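Local atomic coordinates of hypothetical protein (Fusobacterium nucleatum subsp. nucleatum, PDB entry 2GSL), a protein that might act as a ribonuclease in RNA processing, being an all-helical, magnesium-binding member of the ribonuclease III superfamily, probably of the MrnC family. Residues Ile30-Tyr34 against Tyr47-Lys51; Gln57-Lys62 against Glu98-Glu103; Leu68-Phe72 against Ala108-Lys114. The contacts are given in a common frame with arbitrary orientation. Residue numbers count along the deposited sequence, not the author numbering.

Contact 1. Residues Ile30-Tyr34 against Tyr47-Lys51; sequences IRKYY and YVKAK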
ATOM      1  N   ILE A  30       5.394  -3.411   5.365  1.00 19.32           N
ATOM      2  CA  ILE A  30       6.438  -4.413   5.110  1.00 17.08           C
ATOM      3  C   ILE A  30       7.547  -3.856   4.218  1.00 17.66           C
ATOM      4  O   ILE A  30       8.728  -4.020   4.518  1.00 15.99           O
ATOM      5  CB  ILE A  30       5.856  -5.716   4.476  1.00 15.20           C
ATOM      6  CG1 ILE A  30       4.943  -6.415   5.485  1.00 13.65           C
ATOM      7  CG2 ILE A  30       6.970  -6.671   4.097  1.00 15.99           C
ATOM      8  CD1 ILE A  30       5.579  -6.643   6.842  1.00 11.77           C
ATOM      9  N   ARG A  31       7.189  -3.183   3.133  1.00 16.57           N
ATOM     10  CA  ARG A  31       8.233  -2.648   2.281  1.00 17.67           C
ATOM     11  C   ARG A  31       9.064  -1.626   3.045  1.00 20.58           C
ATOM     12  O   ARG A  31      10.295  -1.590   2.911  1.00 19.35           O
ATOM     13  CB  ARG A  31       7.636  -2.017   1.043  1.00 14.88           C
ATOM     14  CG  ARG A  31       6.866  -3.005   0.215  1.00 12.11           C
ATOM     15  CD  ARG A  31       6.560  -2.380  -1.101  1.00 13.37           C
ATOM     16  NE  ARG A  31       5.807  -3.253  -1.978  1.00 15.92           N
ATOM     17  CZ  ARG A  31       5.412  -2.899  -3.198  1.00 20.82           C
ATOM     18  NH1 ARG A  31       5.714  -1.688  -3.659  1.00 20.83           N
ATOM     19  NH2 ARG A  31       4.706  -3.740  -3.953  1.00 17.45           N
ATOM     20  N   LYS A  32       8.401  -0.811   3.866  1.00 22.43           N
ATOM     21  CA  LYS A  32       9.101   0.199   4.653  1.00 24.51           C
ATOM     22  C   LYS A  32      10.229  -0.381   5.496  1.00 25.91           C
ATOM     23  O   LYS A  32      11.371   0.075   5.418  1.00 27.04           O
ATOM     24  CB  LYS A  32       8.146   0.925   5.592  1.00 25.61           C
ATOM     25  CG  LYS A  32       7.258   1.936   4.937  1.00 29.39           C
ATOM     26  CD  LYS A  32       6.898   3.031   5.933  1.00 32.51           C
ATOM     27  CE  LYS A  32       6.212   2.457   7.164  1.00 35.71           C
ATOM     28  NZ  LYS A  32       5.712   3.504   8.105  1.00 36.37           N
ATOM     29  N   TYR A  33       9.891  -1.370   6.321  1.00 26.46           N
ATOM     30  CA  TYR A  33      10.862  -2.014   7.197  1.00 26.86           C
ATOM     31  C   TYR A  33      12.011  -2.653   6.434  1.00 26.10           C
ATOM     32  O   TYR A  33      13.144  -2.610   6.881  1.00 26.14           O
ATOM     33  CB  TYR A  33      10.179  -3.088   8.057  1.00 27.86           C
ATOM     34  CG  TYR A  33      11.141  -4.007   8.807  1.00 30.75           C
ATOM     35  CD1 TYR A  33      11.372  -5.319   8.371  1.00 33.51           C
ATOM     36  CD2 TYR A  33      11.792  -3.576   9.970  1.00 28.99           C
ATOM     37  CE1 TYR A  33      12.218  -6.186   9.079  1.00 34.43           C
ATOM     38  CE2 TYR A  33      12.645  -4.431  10.686  1.00 31.49           C
ATOM     39  CZ  TYR A  33      12.848  -5.735  10.234  1.00 34.69           C
ATOM     40  OH  TYR A  33      13.668  -6.595  10.934  1.00 36.22           O
ATOM     41  N   TYR A  34      11.729  -3.253   5.288  1.00 25.34           N
ATOM     42  CA  TYR A  34      12.787  -3.901   4.550  1.00 26.12           C
ATOM     43  C   TYR A  34      13.534  -2.946   3.657  1.00 26.67           C
ATOM     44  O   TYR A  34      14.646  -3.233   3.246  1.00 27.83           O
ATOM     45  CB  TYR A  34      12.232  -5.078   3.740  1.00 23.39           C
ATOM     46  CG  TYR A  34      12.027  -6.336   4.568  1.00 22.60           C
ATOM     47  CD1 TYR A  34      13.107  -6.955   5.210  1.00 21.94           C
ATOM     48  CD2 TYR A  34      10.762  -6.914   4.704  1.00 21.93           C
ATOM     49  CE1 TYR A  34      12.936  -8.112   5.966  1.00 21.40           C
ATOM     50  CE2 TYR A  34      10.578  -8.071   5.460  1.00 22.31           C
ATOM     51  CZ  TYR A  34      11.673  -8.663   6.090  1.00 24.08           C
ATOM     52  OH  TYR A  34      11.505  -9.790   6.862  1.00 23.82           O
ATOM     53  N   TYR A  47      12.167 -10.796   0.387  1.00 34.87           N
ATOM     54  CA  TYR A  47      11.829 -10.658   1.814  1.00 36.20           C
ATOM     55  C   TYR A  47      10.415 -10.110   2.024  1.00 34.09           C
ATOM     56  O   TYR A  47       9.755 -10.428   3.019  1.00 31.45           O
ATOM     57  CB  TYR A  47      12.816  -9.727   2.541  1.00 38.55           C
ATOM     58  CG  TYR A  47      14.160 -10.345   2.845  1.00 43.02           C
ATOM     59  CD1 TYR A  47      14.990 -10.783   1.818  1.00 45.34           C
ATOM     60  CD2 TYR A  47      14.609 -10.487   4.160  1.00 44.79           C
ATOM     61  CE1 TYR A  47      16.232 -11.347   2.082  1.00 47.05           C
ATOM     62  CE2 TYR A  47      15.857 -11.052   4.437  1.00 46.74           C
ATOM     63  CZ  TYR A  47      16.663 -11.480   3.387  1.00 47.52           C
ATOM     64  OH  TYR A  47      17.900 -12.046   3.623  1.00 48.79           O
ATOM     65  N   VAL A  48       9.968  -9.273   1.089  1.00 31.61           N
ATOM     66  CA  VAL A  48       8.645  -8.679   1.165  1.00 29.69           C
ATOM     67  C   VAL A  48       7.577  -9.740   0.938  1.00 30.26           C
ATOM     68  O   VAL A  48       6.650  -9.875   1.744  1.00 30.68           O
ATOM     69  CB  VAL A  48       8.474  -7.566   0.121  1.00 28.83           C
ATOM     70  CG1 VAL A  48       7.061  -7.026   0.171  1.00 28.38           C
ATOM     71  CG2 VAL A  48       9.475  -6.452   0.388  1.00 28.65           C
ATOM     72  N   LYS A  49       7.720 -10.495  -0.151  1.00 28.64           N
ATOM     73  CA  LYS A  49       6.766 -11.545  -0.494  1.00 27.84           C
ATOM     74  C   LYS A  49       6.646 -12.578   0.607  1.00 27.60           C
ATOM     75  O   LYS A  49       5.600 -13.212   0.786  1.00 27.77           O
ATOM     76  CB  LYS A  49       7.175 -12.256  -1.784  1.00 28.70           C
ATOM     77  CG  LYS A  49       7.088 -11.392  -3.015  1.00 30.56           C
ATOM     78  CD  LYS A  49       7.276 -12.204  -4.283  1.00 34.79           C
ATOM     79  CE  LYS A  49       7.219 -11.298  -5.522  1.00 39.47           C
ATOM     80  NZ  LYS A  49       7.390 -12.038  -6.817  1.00 40.79           N
ATOM     81  N   ALA A  50       7.729 -12.748   1.348  1.00 25.51           N
ATOM     82  CA  ALA A  50       7.741 -13.712   2.419  1.00 24.06           C
ATOM     83  C   ALA A  50       6.749 -13.349   3.503  1.00 23.58           C
ATOM     84  O   ALA A  50       6.104 -14.233   4.047  1.00 26.46           O
ATOM     85  CB  ALA A  50       9.144 -13.820   3.004  1.00 23.17           C
ATOM     86  N   LYS A  51       6.605 -12.068   3.828  1.00 23.05           N
ATOM     87  CA  LYS A  51       5.666 -11.711   4.895  1.00 24.31           C
ATOM     88  C   LYS A  51       4.399 -11.061   4.381  1.00 23.18           C
ATOM     89  O   LYS A  51       3.630 -10.502   5.152  1.00 23.74           O
ATOM     90  CB  LYS A  51       6.298 -10.758   5.918  1.00 26.93           C
ATOM     91  CG  LYS A  51       7.787 -10.853   6.089  1.00 26.39           C
ATOM     92  CD  LYS A  51       8.259 -12.220   6.506  1.00 28.68           C
ATOM     93  CE  LYS A  51       9.791 -12.210   6.547  1.00 30.73           C
ATOM     94  NZ  LYS A  51      10.360 -11.572   5.294  1.00 27.05           N
TER
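Start at Tyr-47, whose ring turns one edge toward the face of the Tyr-34 ring in an offset edge-to-face pair, centroids 5.4 Å apart and planes at 67°. Its CB sits over that same ring, 3.7 Å from the centroid, so a CH-pi contact backs up the aromatic pair. Val-48 makes the closest CA approach, its CA 6.1 Å from the CA of Arg-31. Its CG1 lies 3.9 Å from CG2 of Ile-30 and 4.0 Å from CG of Arg-31, which uses only its aliphatic stem here; the guanidinium forms a salt bridge with Asp-23 of the second subunit, the assigned active-site residue, linking this contact to the partner's site. Lys-51 closes the contact. Its side chain curls back along its own helix so that NZ donates to Tyr-47 O and to Tyr-34 OH, each at 2.6 Å, tying a buried amine to both segments. The two short helical pieces run roughly antiparallel, at 140° with axes 9.6 Å apart, joining the C-terminal end of helix 15-34 to helix 41-52. Helix 115-127 packs on Ile-30 through Val-125, while Phe-20 of the second subunit lies against Val-48, so the contact forms part of the dimer interface.

Contact 2. Residues Gln57-Lys62 against Glu98-Glu103; sequences QSLIYK and EATALE. With MG (magnesium ion), chain G.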
ATOM      1  N   GLN A  57       0.389 -14.071   6.828  1.00 22.22           N
ATOM      2  CA  GLN A  57      -0.615 -13.269   7.517  1.00 23.27           C
ATOM      3  C   GLN A  57      -1.453 -14.173   8.427  1.00 26.45           C
ATOM      4  O   GLN A  57      -1.870 -13.756   9.513  1.00 29.60           O
ATOM      5  CB  GLN A  57      -1.515 -12.562   6.518  1.00 19.62           C
ATOM      6  CG  GLN A  57      -0.800 -12.163   5.271  1.00 18.12           C
ATOM      7  CD  GLN A  57      -1.487 -11.036   4.555  1.00 22.59           C
ATOM      8  OE1 GLN A  57      -1.563  -9.924   5.078  1.00 24.75           O
ATOM      9  NE2 GLN A  57      -1.994 -11.304   3.351  1.00 22.16           N
ATOM     10  N   SER A  58      -1.680 -15.414   7.991  1.00 28.15           N
ATOM     11  CA  SER A  58      -2.460 -16.387   8.761  1.00 27.96           C
ATOM     12  C   SER A  58      -1.803 -16.709  10.105  1.00 29.20           C
ATOM     13  O   SER A  58      -2.487 -16.887  11.117  1.00 29.16           O
ATOM     14  CB  SER A  58      -2.648 -17.685   7.958  1.00 27.68           C
ATOM     15  OG  SER A  58      -3.333 -18.671   8.728  1.00 27.14           O
ATOM     16  N   LEU A  59      -0.479 -16.800  10.116  1.00 29.84           N
ATOM     17  CA  LEU A  59       0.212 -17.077  11.363  1.00 31.75           C
ATOM     18  C   LEU A  59       0.024 -15.864  12.241  1.00 32.71           C
ATOM     19  O   LEU A  59      -0.198 -15.990  13.445  1.00 33.35           O
ATOM     20  CB  LEU A  59       1.704 -17.298  11.132  1.00 35.37           C
ATOM     21  CG  LEU A  59       2.110 -18.639  10.512  1.00 38.53           C
ATOM     22  CD1 LEU A  59       3.633 -18.714  10.409  1.00 37.14           C
ATOM     23  CD2 LEU A  59       1.576 -19.783  11.382  1.00 39.98           C
ATOM     24  N   ILE A  60       0.106 -14.685  11.632  1.00 31.35           N
ATOM     25  CA  ILE A  60      -0.068 -13.460  12.383  1.00 32.23           C
ATOM     26  C   ILE A  60      -1.434 -13.462  13.044  1.00 32.20           C
ATOM     27  O   ILE A  60      -1.542 -13.387  14.268  1.00 32.46           O
ATOM     28  CB  ILE A  60       0.035 -12.213  11.481  1.00 33.66           C
ATOM     29  CG1 ILE A  60       1.453 -12.088  10.927  1.00 33.47           C
ATOM     30  CG2 ILE A  60      -0.324 -10.959  12.279  1.00 32.20           C
ATOM     31  CD1 ILE A  60       2.509 -11.896  11.995  1.00 34.67           C
ATOM     32  N   TYR A  61      -2.480 -13.565  12.232  1.00 32.64           N
ATOM     33  CA  TYR A  61      -3.837 -13.566  12.764  1.00 32.54           C
ATOM     34  C   TYR A  61      -3.971 -14.533  13.943  1.00 32.32           C
ATOM     35  O   TYR A  61      -4.360 -14.132  15.031  1.00 30.48           O
ATOM     36  CB  TYR A  61      -4.835 -13.906  11.644  1.00 30.70           C
ATOM     37  CG  TYR A  61      -6.267 -14.065  12.100  1.00 28.71           C
ATOM     38  CD1 TYR A  61      -6.725 -15.282  12.582  1.00 28.48           C
ATOM     39  CD2 TYR A  61      -7.156 -12.992  12.071  1.00 29.46           C
ATOM     40  CE1 TYR A  61      -8.027 -15.435  13.029  1.00 29.25           C
ATOM     41  CE2 TYR A  61      -8.468 -13.127  12.519  1.00 28.85           C
ATOM     42  CZ  TYR A  61      -8.897 -14.354  13.001  1.00 29.48           C
ATOM     43  OH  TYR A  61     -10.180 -14.511  13.485  1.00 30.08           O
ATOM     44  N   LYS A  62      -3.613 -15.792  13.744  1.00 34.09           N
ATOM     45  CA  LYS A  62      -3.729 -16.763  14.819  1.00 36.84           C
ATOM     46  C   LYS A  62      -2.897 -16.449  16.059  1.00 38.59           C
ATOM     47  O   LYS A  62      -3.211 -16.931  17.148  1.00 40.51           O
ATOM     48  CB  LYS A  62      -3.416 -18.157  14.286  1.00 35.99           C
ATOM     49  CG  LYS A  62      -4.400 -18.563  13.208  1.00 35.97           C
ATOM     50  CD  LYS A  62      -3.964 -19.787  12.422  1.00 37.51           C
ATOM     51  CE  LYS A  62      -4.041 -21.052  13.232  1.00 35.20           C
ATOM     52  NZ  LYS A  62      -3.814 -22.230  12.356  1.00 36.08           N
ATOM     53  N   GLU A  98      -8.262 -16.444   7.085  1.00 32.10           N
ATOM     54  CA  GLU A  98      -7.589 -15.747   8.170  1.00 32.10           C
ATOM     55  C   GLU A  98      -6.677 -14.654   7.628  1.00 31.83           C
ATOM     56  O   GLU A  98      -6.380 -13.684   8.320  1.00 31.62           O
ATOM     57  CB  GLU A  98      -6.789 -16.733   9.012  1.00 33.20           C
ATOM     58  CG  GLU A  98      -7.652 -17.557   9.952  1.00 36.46           C
ATOM     59  CD  GLU A  98      -6.930 -18.782  10.477  1.00 40.96           C
ATOM     60  OE1 GLU A  98      -7.496 -19.481  11.360  1.00 42.19           O
ATOM     61  OE2 GLU A  98      -5.798 -19.053   9.998  1.00 42.56           O
ATOM     62  N   ALA A  99      -6.251 -14.806   6.380  1.00 30.61           N
ATOM     63  CA  ALA A  99      -5.395 -13.813   5.756  1.00 29.40           C
ATOM     64  C   ALA A  99      -6.214 -12.562   5.454  1.00 28.85           C
ATOM     65  O   ALA A  99      -5.725 -11.428   5.538  1.00 28.85           O
ATOM     66  CB  ALA A  99      -4.797 -14.374   4.469  1.00 29.06           C
ATOM     67  N   THR A 100      -7.468 -12.785   5.085  1.00 29.05           N
ATOM     68  CA  THR A 100      -8.401 -11.710   4.776  1.00 27.03           C
ATOM     69  C   THR A 100      -8.887 -11.074   6.070  1.00 25.47           C
ATOM     70  O   THR A 100      -9.047  -9.864   6.165  1.00 24.15           O
ATOM     71  CB  THR A 100      -9.602 -12.257   4.037  1.00 26.88           C
ATOM     72  OG1 THR A 100      -9.151 -12.937   2.861  1.00 29.43           O
ATOM     73  CG2 THR A 100     -10.548 -11.123   3.653  1.00 27.98           C
ATOM     74  N   ALA A 101      -9.127 -11.913   7.066  1.00 24.22           N
ATOM     75  CA  ALA A 101      -9.586 -11.428   8.346  1.00 24.57           C
ATOM     76  C   ALA A 101      -8.509 -10.510   8.912  1.00 24.47           C
ATOM     77  O   ALA A 101      -8.808  -9.465   9.499  1.00 23.56           O
ATOM     78  CB  ALA A 101      -9.852 -12.598   9.290  1.00 23.78           C
ATOM     79  N   LEU A 102      -7.252 -10.909   8.734  1.00 22.83           N
ATOM     80  CA  LEU A 102      -6.131 -10.114   9.217  1.00 21.62           C
ATOM     81  C   LEU A 102      -6.088  -8.782   8.461  1.00 21.34           C
ATOM     82  O   LEU A 102      -5.969  -7.725   9.078  1.00 23.13           O
ATOM     83  CB  LEU A 102      -4.812 -10.891   9.046  1.00 19.89           C
ATOM     84  CG  LEU A 102      -3.427 -10.383   9.510  1.00 17.11           C
ATOM     85  CD1 LEU A 102      -2.863  -9.423   8.484  1.00 17.89           C
ATOM     86  CD2 LEU A 102      -3.511  -9.760  10.872  1.00 12.55           C
ATOM     87  N   GLU A 103      -6.210  -8.816   7.137  1.00 19.56           N
ATOM     88  CA  GLU A 103      -6.179  -7.568   6.372  1.00 20.35           C
ATOM     89  C   GLU A 103      -7.430  -6.729   6.635  1.00 21.42           C
ATOM     90  O   GLU A 103      -7.450  -5.527   6.373  1.00 23.43           O
ATOM     91  CB  GLU A 103      -6.066  -7.839   4.864  1.00 17.37           C
ATOM     92  CG  GLU A 103      -4.871  -8.667   4.465  1.00 15.96           C
ATOM     93  CD  GLU A 103      -4.642  -8.701   2.973  1.00 20.38           C
ATOM     94  OE1 GLU A 103      -3.488  -8.432   2.560  1.00 22.04           O
ATOM     95  OE2 GLU A 103      -5.592  -8.999   2.202  1.00 18.76           O
TER
HETATM   96 MG    MG G 201      -3.080  -9.800   0.700  1.00 19.00          MG
HETATM   97  O   HOH W   1      -5.018  -9.446  -0.464  1.00 19.81           O
HETATM   98  O   HOH W   2      -0.821  -9.327   1.181  1.00 32.34           O
HETATM   99  O   HOH W   3      -2.353 -10.260  -1.487  1.00 23.11           O
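Leu-102 and Tyr-61 form the apolar centre. CB of Tyr-61 is 4.0 Å from CB of Leu-102, and Leu-102 also presses CD2 against CG2 of Ile-60 at 3.7 Å. The Tyr-61 ring lies along helix 93-111, with CE2 3.6 Å from CB of Ala-101, CD1 3.6 Å from CG of Glu-98, and the CA of Glu-98 over one face. Small residues let the backbones close in: the CA atoms of Ser-58 and Ala-99 are just 4.9 Å apart, and the segment axes pass at 8.0 Å, crossing at 67°. Beyond Ile-60 the core continues into Ile-121, Ile-124 and Val-125 of helix 115-127, while Trp-26 of helix 15-34 touches both Leu-102 and Gln-57.

Two polar links border this core. At one, Ser-58 OG donates to Glu-98 OE2 at 2.8 Å; the other carboxylate oxygen of Glu-98 is held in a salt bridge by Lys-80. At the second, Gln-57 NE2 makes a weak 3.3 Å hydrogen bond to Glu-103 OE1, the very oxygen that binds magnesium at 2.4 Å. Glu-103 OE2 accepts a hydrogen bond from water 1 at 2.8 Å, and that water is itself a metal ligand, so the carboxylate holds the ion both directly and through water. Waters 2 and 3 and Asp-23, the assigned active-site residue, complete the observed ligands. Acidic side chains from two helices gathering magnesium are typical of ribonuclease III sites, consistent with a catalytic centre here, with helix 54-64 packed against the glutamate-bearing helix.

Contact 3. Residues Leu68-Phe72 against Ala108-Lys114; sequences LDEEF and AMYLLKK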
ATOM      1  N   LEU A  68      -6.790  -9.164  20.691  1.00 44.88           N
ATOM      2  CA  LEU A  68      -7.323  -7.918  20.120  1.00 46.09           C
ATOM      3  C   LEU A  68      -8.633  -7.464  20.783  1.00 47.39           C
ATOM      4  O   LEU A  68      -9.450  -8.288  21.191  1.00 47.60           O
ATOM      5  CB  LEU A  68      -7.547  -8.077  18.608  1.00 45.58           C
ATOM      6  CG  LEU A  68      -6.358  -7.874  17.653  1.00 45.27           C
ATOM      7  CD1 LEU A  68      -5.272  -8.872  17.945  1.00 45.85           C
ATOM      8  CD2 LEU A  68      -6.822  -8.016  16.210  1.00 44.61           C
ATOM      9  N   ASP A  69      -8.831  -6.152  20.888  1.00 48.73           N
ATOM     10  CA  ASP A  69     -10.047  -5.626  21.498  1.00 51.08           C
ATOM     11  C   ASP A  69     -11.272  -6.281  20.866  1.00 51.72           C
ATOM     12  O   ASP A  69     -11.216  -6.772  19.736  1.00 52.07           O
ATOM     13  CB  ASP A  69     -10.149  -4.099  21.324  1.00 53.11           C
ATOM     14  CG  ASP A  69      -9.038  -3.333  22.042  1.00 54.11           C
ATOM     15  OD1 ASP A  69      -8.752  -3.642  23.218  1.00 54.72           O
ATOM     16  OD2 ASP A  69      -8.460  -2.407  21.430  1.00 55.30           O
ATOM     17  N   GLU A  70     -12.377  -6.277  21.606  1.00 52.13           N
ATOM     18  CA  GLU A  70     -13.637  -6.861  21.155  1.00 52.11           C
ATOM     19  C   GLU A  70     -14.042  -6.419  19.749  1.00 51.06           C
ATOM     20  O   GLU A  70     -14.323  -7.250  18.878  1.00 49.91           O
ATOM     21  CB  GLU A  70     -14.753  -6.496  22.141  1.00 54.26           C
ATOM     22  CG  GLU A  70     -14.986  -7.527  23.230  1.00 57.43           C
ATOM     23  CD  GLU A  70     -15.588  -8.810  22.682  1.00 59.80           C
ATOM     24  OE1 GLU A  70     -15.745  -9.781  23.460  1.00 60.60           O
ATOM     25  OE2 GLU A  70     -15.909  -8.844  21.470  1.00 60.29           O
ATOM     26  N   GLU A  71     -14.083  -5.104  19.546  1.00 49.25           N
ATOM     27  CA  GLU A  71     -14.467  -4.516  18.262  1.00 47.75           C
ATOM     28  C   GLU A  71     -13.754  -5.148  17.063  1.00 44.89           C
ATOM     29  O   GLU A  71     -14.343  -5.322  15.992  1.00 44.76           O
ATOM     30  CB  GLU A  71     -14.196  -3.007  18.296  1.00 50.39           C
ATOM     31  CG  GLU A  71     -14.238  -2.302  16.948  1.00 53.22           C
ATOM     32  CD  GLU A  71     -13.977  -0.807  17.073  1.00 54.99           C
ATOM     33  OE1 GLU A  71     -13.002  -0.415  17.767  1.00 54.04           O
ATOM     34  OE2 GLU A  71     -14.743  -0.022  16.466  1.00 57.45           O
ATOM     35  N   PHE A  72     -12.486  -5.494  17.255  1.00 41.30           N
ATOM     36  CA  PHE A  72     -11.686  -6.091  16.203  1.00 36.73           C
ATOM     37  C   PHE A  72     -11.940  -7.575  16.056  1.00 34.52           C
ATOM     38  O   PHE A  72     -12.002  -8.096  14.943  1.00 33.52           O
ATOM     39  CB  PHE A  72     -10.210  -5.827  16.479  1.00 36.65           C
ATOM     40  CG  PHE A  72      -9.857  -4.380  16.443  1.00 36.93           C
ATOM     41  CD1 PHE A  72      -9.263  -3.764  17.534  1.00 38.82           C
ATOM     42  CD2 PHE A  72     -10.175  -3.613  15.328  1.00 36.44           C
ATOM     43  CE1 PHE A  72      -8.997  -2.394  17.512  1.00 40.55           C
ATOM     44  CE2 PHE A  72      -9.916  -2.252  15.294  1.00 36.26           C
ATOM     45  CZ  PHE A  72      -9.328  -1.638  16.381  1.00 38.20           C
ATOM     46  N   ALA A 108      -9.379  -1.908   9.212  1.00 28.79           N
ATOM     47  CA  ALA A 108     -10.271  -1.239  10.148  1.00 29.18           C
ATOM     48  C   ALA A 108      -9.522  -0.300  11.096  1.00 30.75           C
ATOM     49  O   ALA A 108      -9.903   0.853  11.261  1.00 30.40           O
ATOM     50  CB  ALA A 108     -11.049  -2.275  10.941  1.00 28.66           C
HETATM   51  N   MSE A 109      -8.458  -0.798  11.713  1.00 32.32           N
HETATM   52  CA  MSE A 109      -7.681   0.001  12.642  1.00 33.51           C
HETATM   53  C   MSE A 109      -7.282   1.319  11.989  1.00 34.61           C
HETATM   54  O   MSE A 109      -7.377   2.389  12.597  1.00 36.48           O
HETATM   55  CB  MSE A 109      -6.443  -0.776  13.083  1.00 34.85           C
HETATM   56  CG  MSE A 109      -6.753  -2.088  13.813  1.00 38.34           C
HETATM   57 SE   MSE A 109      -5.133  -3.088  14.250  1.00 43.90          SE
HETATM   58  CE  MSE A 109      -5.854  -4.342  15.540  1.00 42.69           C
ATOM     59  N   TYR A 110      -6.860   1.251  10.737  1.00 33.11           N
ATOM     60  CA  TYR A 110      -6.459   2.448  10.025  1.00 32.02           C
ATOM     61  C   TYR A 110      -7.621   3.453   9.986  1.00 33.10           C
ATOM     62  O   TYR A 110      -7.513   4.559  10.514  1.00 34.45           O
ATOM     63  CB  TYR A 110      -6.035   2.061   8.620  1.00 29.38           C
ATOM     64  CG  TYR A 110      -5.317   3.144   7.881  1.00 26.90           C
ATOM     65  CD1 TYR A 110      -3.949   3.302   7.994  1.00 25.86           C
ATOM     66  CD2 TYR A 110      -6.009   3.983   7.026  1.00 27.10           C
ATOM     67  CE1 TYR A 110      -3.288   4.265   7.258  1.00 25.83           C
ATOM     68  CE2 TYR A 110      -5.367   4.945   6.292  1.00 25.93           C
ATOM     69  CZ  TYR A 110      -4.009   5.082   6.404  1.00 27.21           C
ATOM     70  OH  TYR A 110      -3.380   6.018   5.618  1.00 31.18           O
ATOM     71  N   LEU A 111      -8.732   3.061   9.364  1.00 34.30           N
ATOM     72  CA  LEU A 111      -9.912   3.920   9.274  1.00 34.38           C
ATOM     73  C   LEU A 111     -10.336   4.506  10.630  1.00 36.44           C
ATOM     74  O   LEU A 111     -10.992   5.546  10.684  1.00 36.62           O
ATOM     75  CB  LEU A 111     -11.077   3.145   8.656  1.00 30.41           C
ATOM     76  CG  LEU A 111     -10.957   2.954   7.154  1.00 29.76           C
ATOM     77  CD1 LEU A 111     -12.096   2.100   6.630  1.00 31.65           C
ATOM     78  CD2 LEU A 111     -10.970   4.300   6.493  1.00 29.57           C
ATOM     79  N   LEU A 112      -9.968   3.836  11.719  1.00 37.86           N
ATOM     80  CA  LEU A 112     -10.303   4.320  13.053  1.00 39.82           C
ATOM     81  C   LEU A 112      -9.128   5.048  13.670  1.00 41.68           C
ATOM     82  O   LEU A 112      -8.979   5.066  14.890  1.00 42.55           O
ATOM     83  CB  LEU A 112     -10.693   3.174  13.982  1.00 38.20           C
ATOM     84  CG  LEU A 112     -12.046   2.538  13.729  1.00 36.41           C
ATOM     85  CD1 LEU A 112     -12.267   1.421  14.724  1.00 34.78           C
ATOM     86  CD2 LEU A 112     -13.123   3.596  13.839  1.00 36.04           C
ATOM     87  N   LYS A 113      -8.285   5.637  12.833  1.00 43.81           N
ATOM     88  CA  LYS A 113      -7.122   6.365  13.328  1.00 46.40           C
ATOM     89  C   LYS A 113      -6.306   5.591  14.371  1.00 47.38           C
ATOM     90  O   LYS A 113      -5.502   6.182  15.093  1.00 48.75           O
ATOM     91  CB  LYS A 113      -7.556   7.711  13.924  1.00 46.94           C
ATOM     92  CG  LYS A 113      -7.596   8.870  12.933  1.00 47.20           C
ATOM     93  CD  LYS A 113      -8.639   8.666  11.857  1.00 48.46           C
ATOM     94  CE  LYS A 113      -8.715   9.875  10.925  1.00 51.06           C
ATOM     95  NZ  LYS A 113      -7.438  10.111  10.180  1.00 51.34           N
ATOM     96  N   LYS A 114      -6.510   4.277  14.451  1.00 47.42           N
ATOM     97  CA  LYS A 114      -5.775   3.452  15.401  1.00 47.10           C
ATOM     98  C   LYS A 114      -4.457   2.933  14.810  1.00 48.12           C
ATOM     99  O   LYS A 114      -4.081   1.774  15.006  1.00 48.47           O
ATOM    100  CB  LYS A 114      -6.654   2.290  15.872  1.00 45.96           C
ATOM    101  CG  LYS A 114      -7.656   2.693  16.951  1.00 47.18           C
ATOM    102  CD  LYS A 114      -8.628   1.566  17.280  1.00 46.85           C
ATOM    103  CE  LYS A 114      -9.426   1.865  18.543  1.00 44.85           C
ATOM    104  NZ  LYS A 114      -8.565   1.807  19.748  1.00 43.36           N
TER
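Phe-72 has 89 Å² covered: Met-109 lies over one face of its ring and Lys-114 meets its edge. Met-109, present as selenomethionine and with 58 Å² covered, places its CE 4.1 Å from the ring centroid and brings CG to 3.5 Å from Phe-72 CE2; with SE 5.0 Å from the centroid, this is a Met-aromatic contact. The CE methyl also meets CD2 of Leu-68 at 3.9 Å. The first turn of helix 70-80, which carries Phe-72, here faces the C-terminal end of helix 93-111, closed by a Schellman motif: Lys-113 takes positive phi, and its N bonds weakly to Tyr-110 O, as the chain turns toward helix 115-127. That turn carries Lys-114 (37 Å² buried) to the ring edge, its CD 3.4 Å from Phe-72 CZ. Ile-118 and Ile-121 of helix 115-127 pack against Met-109. Leu-112 adds its CD1, 4.4 Å from Phe-72 CE2 and 3.4 Å from Glu-71 OE2.

Helix 93-111 joins contacts 2 and 3: it meets helix 54-64 around Glu-98 to Glu-103 and the start of helix 70-80 at its C-terminal end. Their centres are 15 Å apart and their segments alternate along the chain, so the two interlock in sequence. Contact 1 comes earlier, its centre 16 Å from that of contact 2; contacts 1 and 3 lie on opposite sides of the chain's centre, 23 Å apart between centres. Contact 2 supplies a magnesium ligand directly. In contact 1 the Ile-30 side chain is about 10 Å from the ion and that of Arg-31 about 9 Å from the side chain of Asp-23 of its own chain, although its salt bridge goes to Asp-23 of the second subunit. Contact 3 stands away from the site.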